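Local atomic coordinates of type III Pentaketide Synthase (Neurospora crassa, PDB entry 3EUO), a protein that builds pentaketide products as a type III polyketide synthase of the chalcone and stilbene synthase family, probably through acyltransferase chemistry. Residues S265-Y270 and E307-L312; D292-P297 and F336-R341; H316-Y321 and L350-K355. All blocks are in the same frame, centred on the assembly; numbering follows the deposited sequence.

In the fold
Followed from the N terminus, the chain opens contact 1 in helix 258-277 and then enters strand 292-295, the start of contact 2. Contact 1 closes at 307-312, while contact 2 is still open, so these two cross. Contact 3 starts just afterwards at 316-321, in series with contact 1. Helix 334-342 closes contact 2 before the loop 350-355 closes contact 3, making a second crossing. Strand 292-295 is the shared element: Trp293 packs on Tyr270 and Leu312 of contact 1, and Asp292 forms a salt bridge with Arg318 of contact 3. Together the contacts tie four helices, an outermost strand within this chain and one loop into the C-terminal half.

Contact 1: S265-Y270 and E307-L312; sequences SLQPTY and ESAMGL
This is a helix-to-helix contact without hydrogen bonds across it, in which the C-terminal part of helix 300-310 lies against helix 258-277. One flexible side chain does most of the reaching. Met310 is folded by bends at chi2 and chi3, which carry its sulfur and methyl over to the other helix. Met310 SD meets Gln267 CG at 3.5 Å and Leu266 CB at 3.9 Å. Beyond it, Met310 CE settles over one face of the Tyr270 ring, 4.0 Å from the centroid and 30° off the ring normal, a CH-pi contact displaced toward the CG and CD2 side. A chi1 of 165° swings the Tyr270 ring toward Met310, and chi2, near perpendicular, turns its face.

Beside the methionine, the short Ala309 lets two chains in. Leu266 CD1 comes to 4.0 Å from Ala309 CB, while the Gln267 chain, bent at chi2 (102°), lays its amide against the same methyl, with CD 3.8 Å from Ala309 CB. Gln267 NE2 also makes a weak hydrogen bond back to Lys263 O. An alanine in place of Gln267 would lack CG and the amide, and with them the weak bond to Lys263 O, and would probably leave Met310 SD and Ala309 CB less well packed.

The contact rests on the sheet and its edge: Leu266 reaches Cys363 and Phe365 of strand 359-366 and Met373 of strand 370-378, Met310 also touches Trp293 of strand 292-295, and Pro288 in the preceding loop meets both Tyr270 and Met310.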
# COMPACT_ATOMS: atom_id res chain seq x y z
N SER A 265 10.84 -18.71 -14.43
CA SER A 265 9.72 -17.83 -14.78
C SER A 265 10.01 -16.89 -15.96
O SER A 265 9.07 -16.35 -16.55
CB SER A 265 9.27 -17.01 -13.57
OG SER A 265 10.24 -16.02 -13.24
N LEU A 266 11.28 -16.70 -16.29
CA LEU A 266 11.70 -15.70 -17.28
C LEU A 266 11.16 -15.95 -18.69
O LEU A 266 10.50 -15.10 -19.27
CB LEU A 266 13.23 -15.56 -17.32
CG LEU A 266 13.98 -14.97 -16.12
CD1 LEU A 266 15.45 -15.26 -16.22
CD2 LEU A 266 13.75 -13.45 -15.98
N GLN A 267 11.44 -17.14 -19.24
CA GLN A 267 11.03 -17.49 -20.60
C GLN A 267 9.52 -17.35 -20.83
O GLN A 267 9.10 -16.69 -21.78
CB GLN A 267 11.54 -18.89 -21.00
CG GLN A 267 13.07 -19.08 -20.85
CD GLN A 267 13.49 -19.85 -19.61
OE1 GLN A 267 14.28 -20.81 -19.70
NE2 GLN A 267 13.00 -19.44 -18.43
N PRO A 268 8.68 -17.97 -19.96
CA PRO A 268 7.23 -17.89 -20.13
C PRO A 268 6.67 -16.47 -20.00
O PRO A 268 5.75 -16.10 -20.75
CB PRO A 268 6.69 -18.77 -19.00
CG PRO A 268 7.83 -19.63 -18.61
CD PRO A 268 9.03 -18.79 -18.79
N THR A 269 7.21 -15.69 -19.08
CA THR A 269 6.75 -14.31 -18.87
C THR A 269 7.16 -13.43 -20.05
O THR A 269 6.35 -12.66 -20.57
CB THR A 269 7.25 -13.74 -17.53
OG1 THR A 269 6.98 -14.69 -16.49
CG2 THR A 269 6.55 -12.43 -17.20
N TYR A 270 8.41 -13.58 -20.48
CA TYR A 270 8.93 -12.87 -21.65
C TYR A 270 8.11 -13.16 -22.90
O TYR A 270 7.76 -12.24 -23.64
CB TYR A 270 10.41 -13.23 -21.88
CG TYR A 270 10.94 -12.83 -23.23
CD1 TYR A 270 11.48 -11.56 -23.44
CD2 TYR A 270 10.90 -13.72 -24.30
CE1 TYR A 270 11.95 -11.18 -24.69
CE2 TYR A 270 11.38 -13.36 -25.55
CZ TYR A 270 11.90 -12.09 -25.74
OH TYR A 270 12.37 -11.74 -26.98
N GLU A 307 21.06 -14.63 -17.89
CA GLU A 307 22.00 -14.87 -18.99
C GLU A 307 21.86 -16.28 -19.55
O GLU A 307 21.87 -16.47 -20.77
CB GLU A 307 23.44 -14.66 -18.53
CG GLU A 307 23.79 -13.22 -18.21
CD GLU A 307 25.07 -13.08 -17.40
OE1 GLU A 307 25.82 -14.08 -17.26
OE2 GLU A 307 25.32 -11.98 -16.90
N SER A 308 21.72 -17.26 -18.66
CA SER A 308 21.58 -18.66 -19.03
C SER A 308 20.21 -18.94 -19.66
O SER A 308 20.14 -19.49 -20.76
CB SER A 308 21.80 -19.56 -17.81
OG SER A 308 21.57 -20.92 -18.13
N ALA A 309 19.15 -18.56 -18.96
CA ALA A 309 17.78 -18.83 -19.38
C ALA A 309 17.42 -18.20 -20.72
O ALA A 309 16.75 -18.82 -21.54
CB ALA A 309 16.79 -18.38 -18.31
N MET A 310 17.87 -16.96 -20.94
CA MET A 310 17.46 -16.19 -22.12
C MET A 310 18.56 -16.07 -23.17
O MET A 310 18.38 -15.41 -24.19
CB MET A 310 16.95 -14.79 -21.72
CG MET A 310 15.77 -14.73 -20.73
SD MET A 310 14.34 -15.79 -21.10
CE MET A 310 13.71 -15.11 -22.63
N GLY A 311 19.71 -16.71 -22.93
CA GLY A 311 20.84 -16.64 -23.86
C GLY A 311 21.41 -15.24 -24.03
O GLY A 311 21.55 -14.76 -25.17
N LEU A 312 21.77 -14.60 -22.91
CA LEU A 312 22.25 -13.22 -22.90
C LEU A 312 23.71 -13.12 -22.44
O LEU A 312 24.22 -14.04 -21.81
CB LEU A 312 21.35 -12.35 -22.00
CG LEU A 312 19.84 -12.37 -22.27
CD1 LEU A 312 19.06 -11.66 -21.17
CD2 LEU A 312 19.53 -11.77 -23.63

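Contact 2: D292-P297 and F336-R341; sequences DWAMHP and FSVLNR
Apolar packing carries the whole of this contact, in which helix 334-342 and strand 292-295 meet through buried residues; the short segment axes lie 8.1 Å apart and run roughly antiparallel, at 149°. The methyl of Ala294 points toward the helix and is met by two branches: Leu339 CD2 at 3.7 Å from Ala294 CB, and Val338 CG1 at 3.9 Å from the same atom. Val338 holds CG1 anti to its backbone N (chi1 173°), and this rotation divides its two methyls between the strand residue and the chain that follows. The second branch, Val338 CG2, looks past the end of the strand, lying 4.4 Å from Pro297 CD in a looser touch. A residue as small as alanine is what lets valine and leucine share one position on the strand, and the backbones at Ala294 and Val338 come within 6.3 Å, CA to CA.

Polar groups are satisfied away from the interface. Met295 O is approached by Val338 CG2 at 4.0 Å, yet its hydrogen-bonding partner is Ser320 OG of helix 318-327. Leu339 O is likewise bonded to Tyr224 OH, and Ser337 OG to Tyr12 OH.

Backbone pairing fixes the strand itself, since Ala294 bonds to Val361 and Cys363 of the neighbouring parallel strand 359-366. The helix also meets strand 4-11, where Ser337 touches Val10 and Asn340 touches Leu8 and Val10; Leu339 reaches Leu8 as well, so it bridges the two strands. A helix enclosed in this way between strands of the two halves is consistent with the central helical layer of the layered alpha-beta-alpha-beta-alpha thiolase fold.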
# COMPACT_ATOMS: atom_id res chain seq x y z
N ASP A 292 17.92 -4.71 -24.82
CA ASP A 292 18.63 -4.41 -23.59
C ASP A 292 17.74 -4.86 -22.44
O ASP A 292 16.53 -4.81 -22.54
CB ASP A 292 18.93 -2.92 -23.48
CG ASP A 292 20.23 -2.54 -24.17
OD1 ASP A 292 21.14 -3.41 -24.27
OD2 ASP A 292 20.36 -1.37 -24.61
N TRP A 293 18.37 -5.31 -21.36
CA TRP A 293 17.65 -5.92 -20.25
C TRP A 293 17.93 -5.17 -18.95
O TRP A 293 19.06 -5.20 -18.43
CB TRP A 293 18.03 -7.39 -20.13
CG TRP A 293 17.31 -8.29 -21.09
CD1 TRP A 293 17.56 -8.44 -22.43
CD2 TRP A 293 16.24 -9.19 -20.78
NE1 TRP A 293 16.70 -9.36 -22.97
CE2 TRP A 293 15.88 -9.84 -21.98
CE3 TRP A 293 15.55 -9.50 -19.60
CZ2 TRP A 293 14.85 -10.79 -22.04
CZ3 TRP A 293 14.53 -10.44 -19.66
CH2 TRP A 293 14.20 -11.08 -20.87
N ALA A 294 16.91 -4.49 -18.44
CA ALA A 294 17.00 -3.82 -17.16
C ALA A 294 16.47 -4.80 -16.11
O ALA A 294 15.28 -4.80 -15.79
CB ALA A 294 16.17 -2.53 -17.18
N MET A 295 17.36 -5.65 -15.60
CA MET A 295 16.98 -6.63 -14.59
C MET A 295 17.20 -6.08 -13.19
O MET A 295 18.20 -5.42 -12.94
CB MET A 295 17.82 -7.91 -14.75
CG MET A 295 17.48 -9.02 -13.76
SD MET A 295 15.95 -9.90 -14.16
CE MET A 295 16.22 -10.11 -15.93
N HIS A 296 16.27 -6.36 -12.28
CA HIS A 296 16.52 -6.08 -10.87
C HIS A 296 17.52 -7.12 -10.37
O HIS A 296 17.24 -8.32 -10.43
CB HIS A 296 15.25 -6.14 -10.02
CG HIS A 296 15.52 -5.97 -8.56
ND1 HIS A 296 15.33 -6.98 -7.64
CD2 HIS A 296 16.02 -4.92 -7.87
CE1 HIS A 296 15.68 -6.56 -6.44
NE2 HIS A 296 16.09 -5.31 -6.55
N PRO A 297 18.68 -6.66 -9.89
CA PRO A 297 19.72 -7.60 -9.48
C PRO A 297 19.50 -8.08 -8.04
O PRO A 297 20.21 -7.64 -7.12
CB PRO A 297 21.00 -6.78 -9.62
CG PRO A 297 20.56 -5.36 -9.30
CD PRO A 297 19.10 -5.26 -9.70
N PHE A 336 14.57 1.52 -10.86
CA PHE A 336 14.62 2.85 -11.48
C PHE A 336 16.06 3.36 -11.56
O PHE A 336 16.41 4.11 -12.48
CB PHE A 336 13.71 3.87 -10.77
CG PHE A 336 12.23 3.53 -10.79
CD1 PHE A 336 11.69 2.69 -11.75
CD2 PHE A 336 11.37 4.12 -9.85
CE1 PHE A 336 10.32 2.39 -11.76
CE2 PHE A 336 10.01 3.83 -9.86
CZ PHE A 336 9.48 2.97 -10.81
N SER A 337 16.87 2.94 -10.59
CA SER A 337 18.30 3.24 -10.59
C SER A 337 18.98 2.61 -11.81
O SER A 337 19.79 3.26 -12.48
CB SER A 337 18.95 2.77 -9.29
OG SER A 337 20.30 3.16 -9.23
N VAL A 338 18.64 1.35 -12.08
CA VAL A 338 19.07 0.65 -13.30
C VAL A 338 18.63 1.39 -14.59
O VAL A 338 19.45 1.65 -15.47
CB VAL A 338 18.60 -0.83 -13.30
CG1 VAL A 338 18.90 -1.51 -14.64
CG2 VAL A 338 19.27 -1.60 -12.14
N LEU A 339 17.35 1.74 -14.68
CA LEU A 339 16.84 2.47 -15.85
C LEU A 339 17.48 3.85 -16.05
O LEU A 339 17.71 4.28 -17.20
CB LEU A 339 15.32 2.58 -15.82
CG LEU A 339 14.56 1.28 -16.06
CD1 LEU A 339 13.11 1.49 -15.69
CD2 LEU A 339 14.68 0.83 -17.52
N ASN A 340 17.77 4.53 -14.95
CA ASN A 340 18.47 5.81 -14.99
C ASN A 340 19.91 5.62 -15.50
O ASN A 340 20.38 6.35 -16.37
CB ASN A 340 18.48 6.46 -13.60
CG ASN A 340 19.01 7.88 -13.62
OD1 ASN A 340 18.65 8.69 -14.49
ND2 ASN A 340 19.87 8.20 -12.66
N ARG A 341 20.59 4.62 -14.96
CA ARG A 341 21.98 4.37 -15.32
C ARG A 341 22.11 3.88 -16.77
O ARG A 341 23.07 4.23 -17.46
CB ARG A 341 22.61 3.37 -14.35
CG ARG A 341 24.09 3.04 -14.61
CD ARG A 341 25.03 4.13 -14.12
NE ARG A 341 26.41 3.68 -14.14
CZ ARG A 341 27.41 4.27 -14.79
NH1 ARG A 341 27.19 5.39 -15.47
NH2 ARG A 341 28.63 3.76 -14.75

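Contact 3: H316-Y321 and L350-K355; sequences HMRASY and LAPGGK
The loop between helix 345-348 and strand 359-366 folds here against the start of helix 318-327, meeting the residues on either side of the N-cap residue Met317: His316 before it and Arg318 in the first turn. Two flat side chains receive it. Pro352 sets its CG over one face of the His316 ring, 3.7 Å from the centroid and 18° off the normal, a CH-pi contact offset toward the rim of the ring. That ring is held from both nitrogens, by hydrogen bonds of ND1 to Thr313 OG1 and of NE2 to Ala289 O, so its face stays turned to the proline.

The loop achieves its shape through two overlapping beta turns. The first, of type II, is closed by Gly354 N to Ala351 O at 2.8 Å, and the second, of type I', by Lys355 N to Pro352 O at 3.1 Å. Positive phi at Gly353 and Gly354 carries the chain round, away from the helix start.

Arg318 begins in the crowded position, CG between the backbone N and the carbonyl carbon (chi1 60°), and then runs extended to NE. Along the way Arg318 CD passes 3.7 Å from Leu350 CB. One face of the guanidinium is set over Ala351 CA, with Arg318 CZ 3.7 Å from that atom, while Arg318 NH1 comes to 3.4 Å from Pro352 CD. NH1 also forms a hydrogen bond to Glu315 O and a salt bridge with Asp292 OD1 on strand 292-295, a pairing that would probably stabilise both charges in this buried setting.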
# COMPACT_ATOMS: atom_id res chain seq x y z
N HIS A 316 24.31 -7.30 -21.89
CA HIS A 316 22.87 -7.12 -22.11
C HIS A 316 22.21 -6.50 -20.89
O HIS A 316 21.24 -5.76 -21.02
CB HIS A 316 22.19 -8.43 -22.45
CG HIS A 316 22.35 -8.84 -23.89
ND1 HIS A 316 23.50 -9.40 -24.38
CD2 HIS A 316 21.48 -8.76 -24.93
CE1 HIS A 316 23.35 -9.65 -25.67
NE2 HIS A 316 22.13 -9.27 -26.03
N MET A 317 22.72 -6.83 -19.70
CA MET A 317 22.23 -6.27 -18.45
C MET A 317 23.30 -5.41 -17.75
O MET A 317 23.40 -5.43 -16.53
CB MET A 317 21.79 -7.39 -17.50
CG MET A 317 20.59 -8.20 -17.95
SD MET A 317 20.31 -9.65 -16.90
CE MET A 317 21.94 -10.19 -16.66
N ARG A 318 24.07 -4.65 -18.54
CA ARG A 318 25.21 -3.87 -18.03
C ARG A 318 24.89 -2.90 -16.88
O ARG A 318 25.67 -2.74 -15.94
CB ARG A 318 25.90 -3.13 -19.18
CG ARG A 318 25.01 -2.14 -19.92
CD ARG A 318 25.61 -1.78 -21.26
NE ARG A 318 24.69 -1.00 -22.09
CZ ARG A 318 23.68 -1.52 -22.80
NH1 ARG A 318 23.43 -2.82 -22.77
NH2 ARG A 318 22.92 -0.72 -23.53
N ALA A 319 23.74 -2.23 -16.97
CA ALA A 319 23.30 -1.31 -15.92
C ALA A 319 22.90 -2.04 -14.63
O ALA A 319 23.04 -1.50 -13.53
CB ALA A 319 22.16 -0.43 -16.43
N SER A 320 22.40 -3.27 -14.77
CA SER A 320 22.05 -4.12 -13.63
C SER A 320 23.31 -4.52 -12.88
O SER A 320 23.37 -4.43 -11.67
CB SER A 320 21.29 -5.36 -14.10
OG SER A 320 20.06 -5.00 -14.70
N TYR A 321 24.32 -4.96 -13.63
CA TYR A 321 25.64 -5.23 -13.06
C TYR A 321 26.26 -4.01 -12.38
O TYR A 321 26.81 -4.13 -11.28
CB TYR A 321 26.59 -5.79 -14.12
CG TYR A 321 26.48 -7.29 -14.24
CD1 TYR A 321 25.78 -7.88 -15.29
CD2 TYR A 321 27.07 -8.13 -13.29
CE1 TYR A 321 25.67 -9.26 -15.39
CE2 TYR A 321 26.97 -9.51 -13.38
CZ TYR A 321 26.26 -10.07 -14.44
OH TYR A 321 26.16 -11.44 -14.53
N LEU A 350 29.18 0.18 -23.37
CA LEU A 350 29.26 -1.25 -23.10
C LEU A 350 28.15 -2.06 -23.78
O LEU A 350 28.00 -3.25 -23.52
CB LEU A 350 29.28 -1.51 -21.59
CG LEU A 350 30.51 -1.03 -20.82
CD1 LEU A 350 30.23 -0.96 -19.33
CD2 LEU A 350 31.73 -1.92 -21.11
N ALA A 351 27.38 -1.41 -24.66
CA ALA A 351 26.27 -2.06 -25.34
C ALA A 351 26.74 -3.25 -26.18
O ALA A 351 27.70 -3.11 -26.94
CB ALA A 351 25.54 -1.06 -26.22
N PRO A 352 26.08 -4.42 -26.03
CA PRO A 352 26.50 -5.62 -26.76
C PRO A 352 26.66 -5.33 -28.25
O PRO A 352 25.76 -4.77 -28.88
CB PRO A 352 25.33 -6.59 -26.53
CG PRO A 352 24.76 -6.18 -25.24
CD PRO A 352 24.90 -4.68 -25.18
N GLY A 353 27.82 -5.70 -28.79
CA GLY A 353 28.14 -5.46 -30.19
C GLY A 353 28.04 -4.01 -30.62
O GLY A 353 27.83 -3.73 -31.81
N GLY A 354 28.19 -3.09 -29.67
CA GLY A 354 28.13 -1.65 -29.94
C GLY A 354 26.75 -1.13 -30.28
O GLY A 354 26.59 0.04 -30.66
N LYS A 355 25.74 -1.98 -30.13
CA LYS A 355 24.37 -1.60 -30.46
C LYS A 355 23.54 -1.30 -29.23
O LYS A 355 23.10 -2.21 -28.51
CB LYS A 355 23.70 -2.64 -31.37
CG LYS A 355 24.00 -2.42 -32.86
CD LYS A 355 23.68 -0.97 -33.26
CE LYS A 355 24.34 -0.56 -34.58
NZ LYS A 355 24.35 0.92 -34.72